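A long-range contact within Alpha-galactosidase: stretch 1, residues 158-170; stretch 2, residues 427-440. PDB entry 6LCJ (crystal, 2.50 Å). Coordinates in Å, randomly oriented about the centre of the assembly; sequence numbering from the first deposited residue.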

# COMPACT_ATOMS: atom_id res chain seq x y z
N ARG E 158 -26.27 -51.74 14.99
CA ARG E 158 -24.83 -51.80 14.83
C ARG E 158 -24.46 -51.32 13.44
O ARG E 158 -25.24 -51.49 12.49
CB ARG E 158 -24.32 -53.23 15.08
CG ARG E 158 -23.22 -53.72 14.14
CD ARG E 158 -22.94 -55.23 14.27
NE ARG E 158 -23.91 -56.06 13.54
CZ ARG E 158 -23.98 -56.16 12.21
NH1 ARG E 158 -23.14 -55.47 11.43
NH2 ARG E 158 -24.90 -56.94 11.65
N PRO E 159 -23.32 -50.65 13.28
CA PRO E 159 -22.96 -50.09 11.96
C PRO E 159 -22.83 -51.18 10.92
O PRO E 159 -22.36 -52.29 11.22
CB PRO E 159 -21.61 -49.40 12.22
CG PRO E 159 -21.57 -49.19 13.70
CD PRO E 159 -22.34 -50.30 14.32
N PRO E 160 -23.28 -50.93 9.70
CA PRO E 160 -23.14 -51.94 8.64
C PRO E 160 -21.68 -52.09 8.22
O PRO E 160 -20.82 -51.27 8.52
CB PRO E 160 -23.99 -51.38 7.49
CG PRO E 160 -24.82 -50.28 8.10
CD PRO E 160 -23.98 -49.73 9.22
N ARG E 161 -21.42 -53.18 7.53
CA ARG E 161 -20.12 -53.43 6.94
C ARG E 161 -20.25 -53.16 5.45
O ARG E 161 -21.10 -53.75 4.78
CB ARG E 161 -19.65 -54.85 7.24
CG ARG E 161 -19.62 -55.12 8.74
CD ARG E 161 -19.00 -56.47 9.08
NE ARG E 161 -19.81 -57.58 8.60
CZ ARG E 161 -20.75 -58.17 9.33
NH1 ARG E 161 -20.97 -57.76 10.56
NH2 ARG E 161 -21.46 -59.16 8.81
N VAL E 162 -19.45 -52.23 4.94
CA VAL E 162 -19.68 -51.62 3.64
C VAL E 162 -18.47 -51.84 2.76
O VAL E 162 -17.33 -51.61 3.20
CB VAL E 162 -19.97 -50.11 3.75
CG1 VAL E 162 -20.21 -49.52 2.35
CG2 VAL E 162 -21.13 -49.85 4.70
N TRP E 163 -18.70 -52.26 1.52
CA TRP E 163 -17.70 -52.11 0.47
C TRP E 163 -18.05 -50.86 -0.32
O TRP E 163 -19.21 -50.67 -0.70
CB TRP E 163 -17.62 -53.34 -0.44
CG TRP E 163 -16.41 -53.23 -1.33
CD1 TRP E 163 -15.14 -53.65 -1.05
CD2 TRP E 163 -16.35 -52.58 -2.61
NE1 TRP E 163 -14.29 -53.32 -2.09
CE2 TRP E 163 -15.01 -52.66 -3.05
CE3 TRP E 163 -17.30 -51.95 -3.42
CZ2 TRP E 163 -14.60 -52.14 -4.28
CZ3 TRP E 163 -16.89 -51.44 -4.64
CH2 TRP E 163 -15.55 -51.53 -5.06
N CYS E 164 -17.05 -50.01 -0.56
CA CYS E 164 -17.25 -48.68 -1.14
C CYS E 164 -16.33 -48.52 -2.34
O CYS E 164 -15.17 -48.92 -2.29
CB CYS E 164 -16.96 -47.59 -0.05
SG CYS E 164 -16.91 -45.87 -0.59
N SER E 165 -16.83 -47.94 -3.43
CA SER E 165 -16.00 -47.86 -4.63
C SER E 165 -15.02 -46.70 -4.64
O SER E 165 -14.12 -46.67 -5.49
CB SER E 165 -16.88 -47.75 -5.89
OG SER E 165 -17.72 -46.60 -5.86
N TRP E 166 -15.14 -45.73 -3.72
CA TRP E 166 -14.47 -44.46 -3.93
C TRP E 166 -12.95 -44.60 -3.84
O TRP E 166 -12.21 -44.11 -4.71
CB TRP E 166 -14.98 -43.41 -2.93
CG TRP E 166 -14.25 -42.10 -3.11
CD1 TRP E 166 -13.36 -41.53 -2.24
CD2 TRP E 166 -14.31 -41.22 -4.25
NE1 TRP E 166 -12.88 -40.35 -2.76
CE2 TRP E 166 -13.44 -40.14 -3.99
CE3 TRP E 166 -15.00 -41.25 -5.46
CZ2 TRP E 166 -13.26 -39.09 -4.88
CZ3 TRP E 166 -14.81 -40.21 -6.36
CH2 TRP E 166 -13.96 -39.14 -6.06
N TYR E 167 -12.45 -45.26 -2.80
CA TYR E 167 -11.03 -45.21 -2.50
C TYR E 167 -10.22 -46.27 -3.24
O TYR E 167 -9.11 -46.59 -2.82
CB TYR E 167 -10.81 -45.33 -1.00
CG TYR E 167 -11.41 -44.20 -0.25
CD1 TYR E 167 -10.73 -42.98 -0.14
CD2 TYR E 167 -12.67 -44.31 0.31
CE1 TYR E 167 -11.27 -41.93 0.56
CE2 TYR E 167 -13.23 -43.26 1.00
CZ TYR E 167 -12.51 -42.08 1.13
OH TYR E 167 -13.06 -41.04 1.83
N SER E 168 -10.75 -46.81 -4.32
CA SER E 168 -9.93 -47.60 -5.22
C SER E 168 -10.09 -47.11 -6.66
O SER E 168 -9.10 -46.91 -7.36
CB SER E 168 -10.28 -49.09 -5.09
OG SER E 168 -11.68 -49.26 -5.04
N PHE E 169 -11.33 -46.89 -7.10
CA PHE E 169 -11.56 -46.48 -8.48
C PHE E 169 -11.83 -44.99 -8.65
O PHE E 169 -11.74 -44.49 -9.77
CB PHE E 169 -12.72 -47.27 -9.08
CG PHE E 169 -12.54 -48.75 -9.01
CD1 PHE E 169 -11.60 -49.38 -9.81
CD2 PHE E 169 -13.31 -49.52 -8.16
CE1 PHE E 169 -11.43 -50.74 -9.77
CE2 PHE E 169 -13.14 -50.89 -8.10
CZ PHE E 169 -12.20 -51.51 -8.90
N TYR E 170 -12.17 -44.28 -7.57
CA TYR E 170 -12.55 -42.86 -7.62
C TYR E 170 -13.67 -42.72 -8.65
O TYR E 170 -14.61 -43.53 -8.62
CB TYR E 170 -11.30 -42.01 -7.83
CG TYR E 170 -10.45 -42.02 -6.58
CD1 TYR E 170 -10.67 -41.09 -5.57
CD2 TYR E 170 -9.49 -43.01 -6.36
CE1 TYR E 170 -9.92 -41.11 -4.40
CE2 TYR E 170 -8.73 -43.04 -5.18
CZ TYR E 170 -8.96 -42.08 -4.21
OH TYR E 170 -8.25 -42.05 -3.02
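Stretch 2, residues 427-440: FTGFKATSDPPSWL

Ser434 of stretch 2 is the polar hub of this contact. Its OG donates to Cys164 O (2.7 Å) and accepts from Tyr167 N (3.0 Å, angle at hydrogen 146°), so one hydroxyl joins the end of the first strand to the helix that follows it. Ser434 O in turn receives Ser168 OG at 2.6 Å. Consistent with these bonds, Ser434 has the largest area covered by the opposing stretch, 103 Å² of the 794 Å² buried in total.

Backbone pairing leads up to this hub. Residues 431-433 run as a strand beside 161-164 in the same direction, with axes 15° apart (signed crossing angle -15°) and 4.8 Å at closest approach. The parallel assignment rests on three bonds that alternate between the chains: Val162 N to Lys431 O (3.1 Å), Thr433 N to Val162 O (3.1 Å) and Cys164 N to Thr433 O (2.8 Å), with angles at hydrogen of 153-156°. Val162 therefore pairs with Ala432 (CA to CA 4.6 Å) and Trp163 with Thr433 (CA to CA 5.3 Å). Beyond the strand, the backbone turns at Ser434 (phi/psi -112/1), and the Trp163 indole follows it, NE1 donating to Asp435 O at 3.0 Å and 163°, near the ring plane.

Side chains fill in around this framework. Val162 CB lies 4.1 Å from Ala432 CB on one sheet face; on the other, Trp163 CD1 is 4.0 Å from Thr433 CG2. Before the strand, Pro159 CB meets Phe430 CD2 at 3.9 Å and Gly429 O at 3.4 Å. At the far end, Phe169 CZ contacts Pro436 CG at 3.8 Å and its CE1 reaches Trp439 CZ2 at 3.9 Å; the ring planes of Phe169 and Trp439 meet obliquely at 63°. Ser168 CB also packs on Trp439 CZ3 at 3.7 Å.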

# COMPACT_ATOMS: atom_id res chain seq x y z
N PHE E 427 -12.75 -49.71 17.13
CA PHE E 427 -13.28 -48.95 18.25
C PHE E 427 -14.68 -48.41 17.96
O PHE E 427 -15.59 -48.50 18.79
CB PHE E 427 -12.33 -47.83 18.61
CG PHE E 427 -12.72 -47.07 19.85
CD1 PHE E 427 -12.46 -47.59 21.11
CD2 PHE E 427 -13.34 -45.84 19.76
CE1 PHE E 427 -12.81 -46.90 22.25
CE2 PHE E 427 -13.68 -45.14 20.90
CZ PHE E 427 -13.42 -45.67 22.15
N THR E 428 -14.88 -47.81 16.79
CA THR E 428 -16.19 -47.28 16.45
C THR E 428 -17.17 -48.37 16.04
O THR E 428 -18.38 -48.15 16.11
CB THR E 428 -16.10 -46.26 15.30
OG1 THR E 428 -15.57 -46.90 14.14
CG2 THR E 428 -15.23 -45.06 15.67
N GLY E 429 -16.67 -49.53 15.60
CA GLY E 429 -17.50 -50.55 15.00
C GLY E 429 -17.96 -50.27 13.58
O GLY E 429 -18.75 -51.05 13.05
N PHE E 430 -17.49 -49.18 12.95
CA PHE E 430 -17.88 -48.82 11.58
C PHE E 430 -16.82 -49.36 10.64
O PHE E 430 -15.73 -48.79 10.51
CB PHE E 430 -18.04 -47.31 11.45
CG PHE E 430 -18.86 -46.89 10.26
CD1 PHE E 430 -18.40 -47.09 8.97
CD2 PHE E 430 -20.10 -46.28 10.44
CE1 PHE E 430 -19.17 -46.69 7.86
CE2 PHE E 430 -20.87 -45.87 9.34
CZ PHE E 430 -20.41 -46.08 8.05
N LYS E 431 -17.13 -50.45 9.95
CA LYS E 431 -16.16 -51.21 9.17
C LYS E 431 -16.47 -51.07 7.69
O LYS E 431 -17.57 -51.41 7.25
CB LYS E 431 -16.15 -52.68 9.59
CG LYS E 431 -15.72 -52.86 11.04
CD LYS E 431 -16.11 -54.19 11.58
CE LYS E 431 -14.99 -54.76 12.40
NZ LYS E 431 -15.33 -56.08 12.94
N ALA E 432 -15.51 -50.55 6.94
CA ALA E 432 -15.69 -50.32 5.52
C ALA E 432 -14.33 -50.39 4.83
O ALA E 432 -13.30 -50.13 5.44
CB ALA E 432 -16.35 -48.97 5.25
N THR E 433 -14.35 -50.75 3.55
CA THR E 433 -13.14 -50.69 2.74
C THR E 433 -13.52 -50.45 1.29
O THR E 433 -14.67 -50.65 0.87
CB THR E 433 -12.28 -51.96 2.84
OG1 THR E 433 -11.10 -51.81 2.03
CG2 THR E 433 -13.05 -53.17 2.35
N SER E 434 -12.52 -50.01 0.53
CA SER E 434 -12.62 -49.86 -0.91
C SER E 434 -11.76 -50.85 -1.67
O SER E 434 -11.75 -50.82 -2.90
CB SER E 434 -12.25 -48.44 -1.33
OG SER E 434 -13.29 -47.51 -1.05
N ASP E 435 -11.03 -51.72 -0.98
CA ASP E 435 -10.08 -52.64 -1.60
C ASP E 435 -10.80 -53.62 -2.51
O ASP E 435 -11.54 -54.48 -2.01
CB ASP E 435 -9.30 -53.40 -0.53
CG ASP E 435 -8.31 -52.52 0.24
OD1 ASP E 435 -8.06 -51.37 -0.20
OD2 ASP E 435 -7.79 -52.97 1.28
N PRO E 436 -10.62 -53.55 -3.83
CA PRO E 436 -11.12 -54.62 -4.70
C PRO E 436 -10.41 -55.92 -4.38
O PRO E 436 -9.17 -55.97 -4.39
CB PRO E 436 -10.78 -54.13 -6.11
CG PRO E 436 -10.24 -52.75 -5.95
CD PRO E 436 -9.75 -52.62 -4.56
N PRO E 437 -11.15 -57.00 -4.07
CA PRO E 437 -10.49 -58.25 -3.66
C PRO E 437 -9.42 -58.71 -4.64
O PRO E 437 -8.38 -59.24 -4.21
CB PRO E 437 -11.66 -59.25 -3.57
CG PRO E 437 -12.85 -58.40 -3.29
CD PRO E 437 -12.62 -57.12 -4.06
N SER E 438 -9.59 -58.47 -5.93
CA SER E 438 -8.55 -58.84 -6.88
C SER E 438 -7.28 -58.01 -6.74
O SER E 438 -6.27 -58.37 -7.36
CB SER E 438 -9.10 -58.75 -8.30
OG SER E 438 -9.52 -57.43 -8.61
N TRP E 439 -7.28 -56.92 -5.98
CA TRP E 439 -6.06 -56.17 -5.72
C TRP E 439 -5.33 -56.66 -4.47
O TRP E 439 -4.22 -56.20 -4.19
CB TRP E 439 -6.34 -54.68 -5.54
CG TRP E 439 -6.78 -53.97 -6.77
CD1 TRP E 439 -7.12 -54.52 -7.97
CD2 TRP E 439 -6.97 -52.55 -6.91
NE1 TRP E 439 -7.49 -53.53 -8.84
CE2 TRP E 439 -7.40 -52.32 -8.22
CE3 TRP E 439 -6.80 -51.46 -6.05
CZ2 TRP E 439 -7.66 -51.03 -8.70
CZ3 TRP E 439 -7.06 -50.19 -6.53
CH2 TRP E 439 -7.49 -49.99 -7.84
N LEU E 440 -5.95 -57.57 -3.71
CA LEU E 440 -5.41 -58.07 -2.45
C LEU E 440 -4.55 -59.31 -2.68
O LEU E 440 -4.95 -60.22 -3.42
CB LEU E 440 -6.55 -58.40 -1.49
CG LEU E 440 -7.47 -57.26 -1.03
CD1 LEU E 440 -8.49 -57.82 -0.04
CD2 LEU E 440 -6.65 -56.16 -0.39